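Local coordinates for predicted protease of the collagenase family (Methanopyrus kandleri, PDB 5D88), which binds zinc and is probably a peptidase of the U32 family, built on a TIM-barrel fold, at residues A[120-123]-A[124-127]. Sequence-based numbering, arbitrary orientation.
Sequences VADP and YLVE
Asp122 and Pro123 open helix 123-132 with two successive i to i+4 backbone hydrogen bonds, Val126 N to Asp122 O and Glu127 N to Pro123 O, both 3.1 Å long, the former nearly straight. Asp122 is the N-cap: its OD1 accepts from Tyr124 N at 3.1 Å, the amide reaching the oxygen from above the carboxylate plane, 47° out of it. CG lies anti to the residue's own N and beside its carbonyl carbon (chi1 -173°), which brings OD1 to the amide of Tyr124. The same OD1 lies 3.6 Å from CB of Tyr124, whose side chain runs alongside that of Asp122, carboxylate and ring planes 53° apart. OD1 is also hydrogen-bonded to Tyr225 OH of the second subunit, and OD2 to His93 NE2, while the ring of His93 packs edge-to-face with Tyr124. The turn links strand 117-120, the fourth of the eight parallel barrel strands, to the helix that follows it, a beta-to-alpha connection of the TIM barrel, with the Asp122 side chain about 7 Å from that of the zinc ligand Cys88. With an alanine here in place of Asp122, Tyr124 N would probably be left without its cap, and His93 and Tyr225 of the second subunit without their carboxylate partner. Before the turn, the two methyls of Val120 diverge: CG2 meets Val126 CG2 at 3.6 Å, whereas CG1 makes a looser contact with Leu125 CD2 at 4.2 Å. Leu125 CD1 turns the other way, lying 4.0 Å from Asp122 OD2, and its side chain also rests on Phe86 and on Leu102 of helix 98-113; Val126 packs against Phe154 and Leu157 of helix 148-157.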
loop_
_atom_site.group_PDB
_atom_site.type_symbol
_atom_site.label_atom_id
_atom_site.label_comp_id
_atom_site.label_asym_id
_atom_site.label_seq_id
_atom_site.Cartn_x
_atom_site.Cartn_y
_atom_site.Cartn_z
ATOM N N VAL A 120 8.584 5.910 10.721
ATOM C CA VAL A 120 8.730 5.299 9.408
ATOM C C VAL A 120 7.628 4.268 9.211
ATOM O O VAL A 120 7.033 3.776 10.163
ATOM C CB VAL A 120 10.111 4.632 9.243
ATOM C CG1 VAL A 120 11.211 5.663 9.434
ATOM C CG2 VAL A 120 10.297 3.468 10.219
ATOM N N ALA A 121 7.403 3.908 7.959
ATOM C CA ALA A 121 6.515 2.811 7.606
ATOM C C ALA A 121 7.227 1.606 7.014
ATOM O O ALA A 121 6.807 0.476 7.243
ATOM C CB ALA A 121 5.470 3.292 6.614
ATOM N N ASP A 122 8.264 1.821 6.223
ATOM C CA ASP A 122 8.863 0.757 5.449
ATOM C C ASP A 122 9.559 -0.226 6.379
ATOM O O ASP A 122 10.441 0.179 7.140
ATOM C CB ASP A 122 9.829 1.398 4.457
ATOM C CG ASP A 122 10.434 0.417 3.440
ATOM O OD1 ASP A 122 10.408 -0.796 3.630
ATOM O OD2 ASP A 122 10.962 0.907 2.414
ATOM N N PRO A 123 9.180 -1.503 6.367
ATOM C CA PRO A 123 9.831 -2.498 7.230
ATOM C C PRO A 123 11.341 -2.563 7.080
ATOM O O PRO A 123 12.073 -2.879 8.036
ATOM C CB PRO A 123 9.192 -3.814 6.767
ATOM C CG PRO A 123 7.993 -3.482 6.060
ATOM C CD PRO A 123 8.107 -2.090 5.546
ATOM N N TYR A 124 11.838 -2.307 5.883
ATOM C CA TYR A 124 13.282 -2.356 5.699
ATOM C C TYR A 124 13.963 -1.227 6.466
ATOM O O TYR A 124 15.038 -1.424 7.048
ATOM C CB TYR A 124 13.584 -2.299 4.206
ATOM C CG TYR A 124 15.028 -2.353 3.810
ATOM C CD1 TYR A 124 15.894 -3.306 4.333
ATOM C CD2 TYR A 124 15.524 -1.473 2.862
ATOM C CE1 TYR A 124 17.218 -3.364 3.915
ATOM C CE2 TYR A 124 16.845 -1.518 2.459
ATOM C CZ TYR A 124 17.677 -2.466 2.984
ATOM O OH TYR A 124 18.980 -2.503 2.570
ATOM N N LEU A 125 13.352 -0.033 6.470
ATOM C CA LEU A 125 13.898 1.074 7.248
ATOM C C LEU A 125 13.856 0.781 8.738
ATOM O O LEU A 125 14.768 1.169 9.473
ATOM C CB LEU A 125 13.141 2.366 6.967
ATOM C CG LEU A 125 13.778 3.256 5.933
ATOM C CD1 LEU A 125 13.877 2.500 4.594
ATOM C CD2 LEU A 125 12.953 4.511 5.845
ATOM N N VAL A 126 12.768 0.168 9.214
ATOM C CA VAL A 126 12.693 -0.229 10.619
ATOM C C VAL A 126 13.910 -1.061 10.975
ATOM O O VAL A 126 14.576 -0.839 11.992
ATOM C CB VAL A 126 11.390 -1.012 10.893
ATOM C CG1 VAL A 126 11.384 -1.589 12.308
ATOM C CG2 VAL A 126 10.157 -0.121 10.691
ATOM N N GLU A 127 14.201 -2.050 10.139
ATOM C CA GLU A 127 15.284 -2.980 10.426
ATOM C C GLU A 127 16.639 -2.274 10.428
ATOM O O GLU A 127 17.468 -2.488 11.326
ATOM C CB GLU A 127 15.237 -4.115 9.401
ATOM C CG GLU A 127 16.024 -5.337 9.748
ATOM C CD GLU A 127 15.731 -6.460 8.765
ATOM O OE1 GLU A 127 15.683 -6.192 7.539
ATOM O OE2 GLU A 127 15.518 -7.594 9.218
#